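Agglutinin (Rhizoctonia solani, PDB 4G9M) probably binds carbohydrates as a fungal lectin of the ricin-type beta-trefoil family and forms a domain-swapped dimer. Local coordinates at residues B[10-15]-B[137-142]; B[18-23]-B[37-42]; B[46-51]-B[59-64]. One frame throughout, in Å; residues are numbered along the deposited sequence.

Interaction 1 of 3, residues B[10-15]-B[137-142]; sequences YTLKNV and WKFIDE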
loop_
_atom_site.group_PDB
_atom_site.type_symbol
_atom_site.label_atom_id
_atom_site.label_comp_id
_atom_site.label_asym_id
_atom_site.label_seq_id
_atom_site.Cartn_x
_atom_site.Cartn_y
_atom_site.Cartn_z
ATOM N N TYR B 10 -2.796 -0.031 15.802
ATOM C CA TYR B 10 -3.041 1.286 15.222
ATOM C C TYR B 10 -4.365 1.918 15.644
ATOM O O TYR B 10 -5.348 1.216 15.903
ATOM C CB TYR B 10 -3.011 1.194 13.699
ATOM C CG TYR B 10 -1.644 0.930 13.104
ATOM C CD1 TYR B 10 -1.133 -0.361 13.014
ATOM C CD2 TYR B 10 -0.870 1.974 12.627
ATOM C CE1 TYR B 10 0.129 -0.595 12.464
ATOM C CE2 TYR B 10 0.381 1.755 12.082
ATOM C CZ TYR B 10 0.870 0.475 12.000
ATOM O OH TYR B 10 2.104 0.299 11.437
ATOM N N THR B 11 -4.376 3.249 15.712
ATOM C CA THR B 11 -5.615 4.017 15.592
ATOM C C THR B 11 -5.751 4.355 14.114
ATOM O O THR B 11 -4.781 4.777 13.475
ATOM C CB THR B 11 -5.575 5.314 16.427
ATOM O OG1 THR B 11 -5.543 4.992 17.824
ATOM C CG2 THR B 11 -6.804 6.181 16.151
ATOM N N LEU B 12 -6.935 4.128 13.546
ATOM C CA LEU B 12 -7.144 4.381 12.122
ATOM C C LEU B 12 -8.089 5.565 11.945
ATOM O O LEU B 12 -9.299 5.453 12.166
ATOM C CB LEU B 12 -7.693 3.122 11.448
ATOM C CG LEU B 12 -6.818 1.876 11.640
ATOM C CD1 LEU B 12 -7.407 0.660 10.937
ATOM C CD2 LEU B 12 -5.390 2.123 11.160
ATOM N N LYS B 13 -7.522 6.705 11.572
ATOM C CA LYS B 13 -8.254 7.962 11.531
ATOM C C LYS B 13 -8.694 8.308 10.116
ATOM O O LYS B 13 -7.867 8.428 9.209
ATOM C CB LYS B 13 -7.395 9.101 12.110
ATOM C CG LYS B 13 -8.102 10.452 12.089
ATOM C CD LYS B 13 -7.224 11.536 12.700
ATOM C CE LYS B 13 -5.930 11.713 11.919
ATOM N NZ LYS B 13 -6.162 12.355 10.594
ATOM N N ASN B 14 -9.993 8.487 9.921
ATOM C CA ASN B 14 -10.477 8.787 8.573
ATOM C C ASN B 14 -9.939 10.137 8.094
ATOM O O ASN B 14 -10.015 11.135 8.802
ATOM C CB ASN B 14 -12.002 8.760 8.524
ATOM C CG ASN B 14 -12.527 8.791 7.122
ATOM O OD1 ASN B 14 -12.814 9.857 6.582
ATOM N ND2 ASN B 14 -12.649 7.614 6.510
ATOM N N VAL B 15 -9.390 10.156 6.882
ATOM C CA VAL B 15 -8.791 11.368 6.333
ATOM C C VAL B 15 -9.816 12.509 6.185
ATOM O O VAL B 15 -9.516 13.667 6.466
ATOM C CB VAL B 15 -8.048 11.075 4.995
ATOM C CG1 VAL B 15 -7.703 12.370 4.248
ATOM C CG2 VAL B 15 -6.784 10.238 5.244
ATOM N N TRP B 137 -7.368 6.408 5.144
ATOM C CA TRP B 137 -7.222 6.316 6.591
ATOM C C TRP B 137 -5.793 6.618 7.003
ATOM O O TRP B 137 -4.841 6.140 6.379
ATOM C CB TRP B 137 -7.615 4.907 7.066
ATOM C CG TRP B 137 -9.044 4.531 6.671
ATOM C CD1 TRP B 137 -9.455 4.012 5.466
ATOM C CD2 TRP B 137 -10.224 4.665 7.471
ATOM N NE1 TRP B 137 -10.825 3.822 5.471
ATOM C CE2 TRP B 137 -11.315 4.209 6.693
ATOM C CE3 TRP B 137 -10.471 5.129 8.773
ATOM C CZ2 TRP B 137 -12.619 4.200 7.176
ATOM C CZ3 TRP B 137 -11.761 5.119 9.250
ATOM C CH2 TRP B 137 -12.824 4.643 8.454
ATOM N N LYS B 138 -5.647 7.428 8.051
ATOM C CA LYS B 138 -4.346 7.666 8.650
ATOM C C LYS B 138 -4.022 6.519 9.591
ATOM O O LYS B 138 -4.798 6.219 10.497
ATOM C CB LYS B 138 -4.316 8.987 9.426
ATOM C CG LYS B 138 -4.769 10.210 8.632
ATOM C CD LYS B 138 -3.845 10.486 7.469
ATOM C CE LYS B 138 -2.400 10.529 7.925
ATOM N NZ LYS B 138 -1.507 9.917 6.914
ATOM N N PHE B 139 -2.873 5.888 9.373
ATOM C CA PHE B 139 -2.425 4.802 10.227
ATOM C C PHE B 139 -1.575 5.350 11.357
ATOM O O PHE B 139 -0.399 5.642 11.173
ATOM C CB PHE B 139 -1.658 3.759 9.412
ATOM C CG PHE B 139 -2.552 2.735 8.764
ATOM C CD1 PHE B 139 -3.489 3.111 7.813
ATOM C CD2 PHE B 139 -2.453 1.393 9.111
ATOM C CE1 PHE B 139 -4.322 2.178 7.226
ATOM C CE2 PHE B 139 -3.282 0.443 8.505
ATOM C CZ PHE B 139 -4.210 0.841 7.565
ATOM N N ILE B 140 -2.191 5.502 12.523
ATOM C CA ILE B 140 -1.459 6.006 13.696
ATOM C C ILE B 140 -0.932 4.874 14.572
ATOM O O ILE B 140 -1.686 4.256 15.320
ATOM C CB ILE B 140 -2.344 6.952 14.544
ATOM C CG1 ILE B 140 -2.935 8.064 13.664
ATOM C CG2 ILE B 140 -1.535 7.556 15.685
ATOM C CD1 ILE B 140 -4.035 8.841 14.344
ATOM N N ASP B 141 0.370 4.617 14.472
ATOM C CA ASP B 141 1.053 3.536 15.186
ATOM C C ASP B 141 1.170 3.816 16.684
ATOM O O ASP B 141 1.661 4.870 17.090
ATOM C CB ASP B 141 2.462 3.368 14.581
ATOM C CG ASP B 141 3.159 2.069 14.988
ATOM O OD1 ASP B 141 2.489 1.059 15.300
ATOM O OD2 ASP B 141 4.410 2.048 14.931
ATOM N N GLU B 142 0.706 2.871 17.499
ATOM C CA GLU B 142 0.938 2.911 18.946
ATOM C C GLU B 142 2.329 2.357 19.225
ATOM O O GLU B 142 2.691 1.292 18.735
ATOM C CB GLU B 142 -0.105 2.066 19.688
ATOM C CG GLU B 142 -1.511 2.136 19.112
ATOM C CD GLU B 142 -2.345 3.238 19.703
ATOM O OE1 GLU B 142 -2.035 3.663 20.828
ATOM O OE2 GLU B 142 -3.314 3.675 19.046
#
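In the beta-trefoil of this ricin-type lectin, Thr11 and Lys13 of strand 8-14 pair antiparallel with Ile140 and Lys138 of the last strand, 137-141, which brings the two ends of the fold into one sheet. Each of these hydrogen-bonded pairs is joined in both directions, and the shortest bond runs from Lys138 N to Lys13 O at 2.7 Å. On the face that carries Tyr10, Leu12 and Asn14, Leu12 CD2 stands over the centre of the Phe139 ring, 3.6 Å from its centroid, in a CH-pi contact. The same phenyl turns its edge to the face of Tyr10, giving a T-shaped pair with planes at 67°; Asp141 OD1 lies over the opposite face of the tyrosine. Further along, the Asn14 amide stands almost perpendicular to the Trp137 indole, with ND2 3.5 Å from CZ2. Asn134 O accepts a hydrogen bond from that ND2, and Leu111 O one from Trp137 NE1. A strand of the second subunit pairs with Phe139 and Ile140 and carries the sheet on across the interface. On the other face, Lys13 and Lys138 lie side by side, pointing the same way, with Lys13 NZ 3.2 Å from Lys138 CG. Toward the chain's C-terminal end, Thr11 OG1, anti to its carbonyl carbon (chi1 -67°), donates to Glu142 OE2 at 2.9 Å.

Interaction 2 of 3, residues B[18-23]-B[37-42]; sequences GTVLDL and YKSHGG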
loop_
_atom_site.group_PDB
_atom_site.type_symbol
_atom_site.label_atom_id
_atom_site.label_comp_id
_atom_site.label_asym_id
_atom_site.label_seq_id
_atom_site.Cartn_x
_atom_site.Cartn_y
_atom_site.Cartn_z
ATOM N N GLY B 18 -11.775 12.920 10.368
ATOM C CA GLY B 18 -10.990 12.986 11.590
ATOM C C GLY B 18 -11.514 12.052 12.674
ATOM O O GLY B 18 -10.960 11.986 13.776
ATOM N N THR B 19 -12.594 11.334 12.368
ATOM C CA THR B 19 -13.112 10.316 13.272
ATOM C C THR B 19 -12.400 8.996 13.006
ATOM O O THR B 19 -11.725 8.839 11.974
ATOM C CB THR B 19 -14.654 10.178 13.193
ATOM O OG1 THR B 19 -15.050 9.754 11.882
ATOM C CG2 THR B 19 -15.308 11.510 13.495
ATOM N N VAL B 20 -12.498 8.070 13.949
ATOM C CA VAL B 20 -11.687 6.854 13.874
ATOM C C VAL B 20 -12.516 5.574 13.736
ATOM O O VAL B 20 -13.695 5.537 14.098
ATOM C CB VAL B 20 -10.718 6.731 15.081
ATOM C CG1 VAL B 20 -9.876 8.001 15.206
ATOM C CG2 VAL B 20 -11.485 6.448 16.375
ATOM N N LEU B 21 -11.873 4.527 13.230
ATOM C CA LEU B 21 -12.507 3.214 13.078
ATOM C C LEU B 21 -12.800 2.613 14.463
ATOM O O LEU B 21 -11.908 2.516 15.326
ATOM C CB LEU B 21 -11.590 2.294 12.266
ATOM C CG LEU B 21 -12.252 1.064 11.653
ATOM C CD1 LEU B 21 -13.209 1.460 10.525
ATOM C CD2 LEU B 21 -11.136 0.129 11.153
ATOM N N ASP B 22 -14.059 2.230 14.659
ATOM C CA ASP B 22 -14.611 1.932 15.981
ATOM C C ASP B 22 -15.490 0.691 15.898
ATOM O O ASP B 22 -16.383 0.621 15.069
ATOM C CB ASP B 22 -15.435 3.151 16.439
ATOM C CG ASP B 22 -16.068 2.983 17.820
ATOM O OD1 ASP B 22 -16.998 2.163 17.969
ATOM O OD2 ASP B 22 -15.679 3.721 18.753
ATOM N N LEU B 23 -15.227 -0.299 16.743
ATOM C CA LEU B 23 -16.096 -1.458 16.833
ATOM C C LEU B 23 -17.163 -1.209 17.890
ATOM O O LEU B 23 -16.844 -0.934 19.039
ATOM C CB LEU B 23 -15.283 -2.717 17.171
ATOM C CG LEU B 23 -16.082 -4.016 17.306
ATOM C CD1 LEU B 23 -16.738 -4.409 15.990
ATOM C CD2 LEU B 23 -15.173 -5.128 17.778
ATOM N N TYR B 37 -16.201 7.041 14.766
ATOM C CA TYR B 37 -16.510 7.596 16.082
ATOM C C TYR B 37 -15.387 8.538 16.539
ATOM O O TYR B 37 -14.231 8.363 16.157
ATOM C CB TYR B 37 -16.702 6.451 17.087
ATOM C CG TYR B 37 -17.577 6.774 18.300
ATOM C CD1 TYR B 37 -17.080 7.511 19.362
ATOM C CD2 TYR B 37 -18.890 6.324 18.374
ATOM C CE1 TYR B 37 -17.862 7.801 20.469
ATOM C CE2 TYR B 37 -19.689 6.614 19.480
ATOM C CZ TYR B 37 -19.164 7.353 20.523
ATOM O OH TYR B 37 -19.925 7.649 21.639
ATOM N N LYS B 38 -15.722 9.553 17.328
ATOM C CA LYS B 38 -14.700 10.453 17.859
ATOM C C LYS B 38 -13.685 9.660 18.672
ATOM O O LYS B 38 -14.056 8.783 19.453
ATOM C CB LYS B 38 -15.331 11.540 18.728
ATOM C CG LYS B 38 -14.333 12.520 19.321
ATOM C CD LYS B 38 -15.041 13.588 20.141
ATOM C CE LYS B 38 -14.045 14.459 20.904
ATOM N NZ LYS B 38 -14.684 15.684 21.479
ATOM N N SER B 39 -12.406 9.965 18.468
ATOM C CA SER B 39 -11.342 9.272 19.165
ATOM C C SER B 39 -11.468 9.466 20.682
ATOM O O SER B 39 -11.571 10.596 21.159
ATOM C CB SER B 39 -9.980 9.773 18.672
ATOM O OG SER B 39 -8.918 9.081 19.314
ATOM N N HIS B 40 -11.480 8.367 21.431
ATOM C CA HIS B 40 -11.488 8.452 22.895
ATOM C C HIS B 40 -10.474 7.518 23.564
ATOM O O HIS B 40 -10.424 7.418 24.795
ATOM C CB HIS B 40 -12.899 8.240 23.476
ATOM C CG HIS B 40 -13.561 6.967 23.040
ATOM N ND1 HIS B 40 -12.945 5.736 23.117
ATOM C CD2 HIS B 40 -14.793 6.741 22.524
ATOM C CE1 HIS B 40 -13.767 4.807 22.660
ATOM N NE2 HIS B 40 -14.895 5.392 22.295
ATOM N N GLY B 41 -9.671 6.839 22.753
ATOM C CA GLY B 41 -8.599 6.006 23.274
ATOM C C GLY B 41 -9.003 4.640 23.803
ATOM O O GLY B 41 -8.180 3.923 24.371
ATOM N N GLY B 42 -10.264 4.270 23.627
ATOM C CA GLY B 42 -10.723 2.964 24.065
ATOM C C GLY B 42 -10.099 1.857 23.240
ATOM O O GLY B 42 -9.727 2.075 22.085
HETATM O O HOH W 1 -11.677 11.946 16.402
HETATM O O HOH W 2 -17.031 4.301 20.979
#
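Val20 and Tyr37 form an antiparallel hydrogen-bonded pair, the one bridge between these segments, at the end of the pairing of strand 20-23 with strand 32-37 in the beta-trefoil. This is the tight part of the contact. Val20 N reaches Tyr37 O at 2.8 Å along an almost straight bond (177°), and Tyr37 N returns one to Val20 O at 3.0 Å. CG2 of Val20 takes the crowded position between its own backbone N and carbonyl carbon, and there it packs 3.4 Å from Tyr37 O. Asp22 lies alongside Tyr37, the two side chains pointing the same way with carboxylate and ring planes 26° apart. Its OD2 comes within 3.4 Å of Tyr37 CB. Both carboxylate oxygens have further partners, OD2 in Gln45 NE2 and OD1 in Gln35 NE2.

Beyond Tyr37 the chain turns off into an exposed loop, and water takes over from direct contact. One water donates to Gly18 O and accepts from Ser39 N, while the Ser39 side chain merely brushes Val20 CG1. A second water donates to Asp22 OD2 at 2.7 Å, is hydrogen-bonded to His40 NE2 in the plane of the imidazole, and sits over the centre of one face of the Tyr37 ring. Gly42 N donates to His40 ND1 in that same plane, and these two in-plane partners help to set the ring's rotation. An aspartate beside an aromatic ring recalls the sugar pocket of ricin-type lectins, although binding at this place is only an inference. Behind the contact, Val20 rests on Thr11 and Lys13 of strand 8-14, Leu21 packs on Ile34 of strand 32-37, and Gln45, just ahead of strand 47-51, reaches back to the loop.

Interaction 3 of 3, residues B[46-51]-B[59-64]; sequences KWRLKW and TLQNVK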
loop_
_atom_site.group_PDB
_atom_site.type_symbol
_atom_site.label_atom_id
_atom_site.label_comp_id
_atom_site.label_asym_id
_atom_site.label_seq_id
_atom_site.Cartn_x
_atom_site.Cartn_y
_atom_site.Cartn_z
ATOM N N LYS B 46 -8.801 0.442 18.744
ATOM C CA LYS B 46 -7.436 0.037 18.422
ATOM C C LYS B 46 -7.468 -1.238 17.607
ATOM O O LYS B 46 -8.248 -2.147 17.907
ATOM C CB LYS B 46 -6.638 -0.240 19.690
ATOM C CG LYS B 46 -5.913 0.949 20.261
ATOM C CD LYS B 46 -6.835 1.880 20.975
ATOM C CE LYS B 46 -6.168 2.385 22.245
ATOM N NZ LYS B 46 -6.360 3.849 22.427
ATOM N N TRP B 47 -6.578 -1.329 16.618
ATOM C CA TRP B 47 -6.609 -2.426 15.655
ATOM C C TRP B 47 -5.225 -3.020 15.395
ATOM O O TRP B 47 -4.253 -2.291 15.137
ATOM C CB TRP B 47 -7.199 -1.936 14.332
ATOM C CG TRP B 47 -8.547 -1.325 14.491
ATOM C CD1 TRP B 47 -8.834 -0.014 14.767
ATOM C CD2 TRP B 47 -9.795 -2.002 14.402
ATOM N NE1 TRP B 47 -10.191 0.164 14.844
ATOM C CE2 TRP B 47 -10.807 -1.042 14.620
ATOM C CE3 TRP B 47 -10.162 -3.330 14.148
ATOM C CZ2 TRP B 47 -12.154 -1.368 14.596
ATOM C CZ3 TRP B 47 -11.507 -3.649 14.128
ATOM C CH2 TRP B 47 -12.484 -2.670 14.339
ATOM N N ARG B 48 -5.135 -4.345 15.464
ATOM C CA ARG B 48 -3.869 -5.024 15.223
ATOM C C ARG B 48 -3.685 -5.346 13.745
ATOM O O ARG B 48 -4.502 -6.039 13.133
ATOM C CB ARG B 48 -3.769 -6.296 16.062
ATOM C CG ARG B 48 -3.960 -6.058 17.549
ATOM C CD ARG B 48 -3.271 -7.127 18.355
ATOM N NE ARG B 48 -3.270 -6.779 19.772
ATOM C CZ ARG B 48 -4.221 -7.156 20.610
ATOM N NH1 ARG B 48 -5.236 -7.886 20.162
ATOM N NH2 ARG B 48 -4.161 -6.809 21.883
ATOM N N LEU B 49 -2.603 -4.827 13.174
ATOM C CA LEU B 49 -2.259 -5.067 11.783
ATOM C C LEU B 49 -1.263 -6.222 11.742
ATOM O O LEU B 49 -0.225 -6.162 12.384
ATOM C CB LEU B 49 -1.638 -3.802 11.166
ATOM C CG LEU B 49 -1.091 -3.918 9.745
ATOM C CD1 LEU B 49 -2.250 -4.063 8.759
ATOM C CD2 LEU B 49 -0.240 -2.706 9.387
ATOM N N LYS B 50 -1.588 -7.271 10.994
ATOM C CA LYS B 50 -0.728 -8.445 10.918
ATOM C C LYS B 50 -0.769 -9.039 9.518
ATOM O O LYS B 50 -1.851 -9.205 8.947
ATOM C CB LYS B 50 -1.180 -9.493 11.932
ATOM C CG LYS B 50 -0.189 -10.620 12.148
ATOM C CD LYS B 50 -0.719 -11.638 13.125
ATOM C CE LYS B 50 0.274 -12.784 13.282
ATOM N NZ LYS B 50 -0.292 -13.889 14.097
ATOM N N TRP B 51 0.398 -9.374 8.973
ATOM C CA TRP B 51 0.469 -10.031 7.667
ATOM C C TRP B 51 0.093 -11.511 7.786
ATOM O O TRP B 51 0.487 -12.172 8.744
ATOM C CB TRP B 51 1.851 -9.812 7.017
ATOM C CG TRP B 51 1.880 -8.526 6.250
ATOM C CD1 TRP B 51 1.668 -8.362 4.904
ATOM C CD2 TRP B 51 2.044 -7.211 6.792
ATOM N NE1 TRP B 51 1.720 -7.024 4.575
ATOM C CE2 TRP B 51 1.937 -6.297 5.718
ATOM C CE3 TRP B 51 2.261 -6.712 8.081
ATOM C CZ2 TRP B 51 2.050 -4.924 5.896
ATOM C CZ3 TRP B 51 2.379 -5.342 8.255
ATOM C CH2 TRP B 51 2.273 -4.462 7.166
ATOM N N THR B 59 -4.608 -8.735 7.991
ATOM C CA THR B 59 -5.896 -8.626 8.661
ATOM C C THR B 59 -5.812 -7.509 9.684
ATOM O O THR B 59 -4.708 -7.102 10.083
ATOM C CB THR B 59 -6.304 -9.918 9.369
ATOM O OG1 THR B 59 -5.288 -10.285 10.309
ATOM C CG2 THR B 59 -6.499 -11.056 8.377
ATOM N N LEU B 60 -6.975 -7.018 10.105
ATOM C CA LEU B 60 -7.058 -6.045 11.187
ATOM C C LEU B 60 -7.897 -6.656 12.286
ATOM O O LEU B 60 -9.041 -7.044 12.044
ATOM C CB LEU B 60 -7.697 -4.742 10.685
ATOM C CG LEU B 60 -6.835 -3.887 9.759
ATOM C CD1 LEU B 60 -7.646 -2.681 9.289
ATOM C CD2 LEU B 60 -5.558 -3.433 10.487
ATOM N N GLN B 61 -7.323 -6.766 13.483
ATOM C CA GLN B 61 -8.025 -7.378 14.613
ATOM C C GLN B 61 -8.306 -6.370 15.720
ATOM O O GLN B 61 -7.406 -5.639 16.148
ATOM C CB GLN B 61 -7.206 -8.550 15.161
ATOM C CG GLN B 61 -7.870 -9.279 16.291
ATOM C CD GLN B 61 -6.983 -10.369 16.867
ATOM O OE1 GLN B 61 -5.753 -10.272 16.820
ATOM N NE2 GLN B 61 -7.601 -11.414 17.411
ATOM N N ASN B 62 -9.545 -6.320 16.195
ATOM C CA ASN B 62 -9.884 -5.379 17.263
ATOM C C ASN B 62 -9.228 -5.748 18.590
ATOM O O ASN B 62 -9.264 -6.906 19.008
ATOM C CB ASN B 62 -11.402 -5.253 17.429
ATOM C CG ASN B 62 -11.793 -4.079 18.311
ATOM O OD1 ASN B 62 -12.081 -4.245 19.504
ATOM N ND2 ASN B 62 -11.803 -2.886 17.729
ATOM N N VAL B 63 -8.616 -4.767 19.254
ATOM C CA VAL B 63 -7.912 -5.041 20.500
ATOM C C VAL B 63 -8.889 -5.483 21.600
ATOM O O VAL B 63 -8.605 -6.398 22.379
ATOM C CB VAL B 63 -7.066 -3.827 20.951
ATOM C CG1 VAL B 63 -6.661 -3.960 22.406
ATOM C CG2 VAL B 63 -5.833 -3.691 20.067
ATOM N N LYS B 64 -10.061 -4.861 21.644
ATOM C CA LYS B 64 -11.008 -5.183 22.713
ATOM C C LYS B 64 -11.697 -6.541 22.529
ATOM O O LYS B 64 -11.722 -7.358 23.456
ATOM C CB LYS B 64 -12.039 -4.074 22.865
ATOM C CG LYS B 64 -12.964 -4.247 24.061
ATOM C CD LYS B 64 -13.266 -2.903 24.705
ATOM C CE LYS B 64 -13.958 -3.045 26.058
ATOM N NZ LYS B 64 -15.428 -3.263 25.924
HETATM O O HOH W 3 -4.812 -8.754 12.554
HETATM O O HOH W 4 -3.290 -11.939 10.105
#
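Arg48, Val63 and Trp47 have the most surface buried in this beta hairpin of the beta-trefoil, in which strand 47-51 runs antiparallel to strand 58-62 and has strand 8-14 paired to its other side. Arg48 joins at two levels. Its backbone N donates to Gln61 O at 2.7 Å, and Gln61 N answers to Arg48 O. The side chain leaves with CG anti to the carbonyl carbon (chi1 -56°) and runs extended to NE, crossing Val63 at about a right angle. Val63 CG2 sits over the centre of one guanidinium face, 3.8 Å above its plane, while CG1 approaches NH2. Gln61 OE1 lies at the edge of the same group, 4.1 Å from NH1, and Gln61 NE2 is bonded to Gly66 O.

Val63 also closes the end of the pairing. Its N donates to Lys46 O at 3.0 Å, arriving tilted 33° from the carbonyl plane, and CG2 packs against Lys46 CB.

Trp47 works on the other face of the sheet. Asn62 ND2 stands over one face of the indole, 3.5 Å from CZ2, with the amide plane steeply inclined to the ring (76°). That amide is held by Asn44 O, and Trp47 NE1 by Leu21 O, so each buried donor has an acceptor outside the hairpin. Farther along this face, Leu49 CD1 touches Leu60 CD2 at 3.8 Å.

The polar face has two waters at Thr59 OG1, one donating to Arg48 O and the other to Lys50 O. The chemistry is thus divided by face: indole, amide and leucines pack inward, whereas on the opposite face a methyl meets a charged group by van der Waals packing on the guanidinium face, and Arg48 remains an exposed residue.

From the N terminus, strand 8-14 comes first, and its partner in interaction 1 arrives only at the C-terminal end, so that contact closes a loop of most of the chain. Interactions 2 and 3 both fall within it, one after the other without crossing: 18-23 with 37-42 closes a short loop, then 46-51 with 59-64 closes a hairpin. Strand 8-14 is the common element. Leu12 O probably bonds to Leu21 N of interaction 2, and Tyr10 N to Trp47 O of interaction 3. The two inner contacts are tied together by Lys46 NZ, bonded to Gly41 O, and by Leu23 CB, which packs on Asn62 ND2.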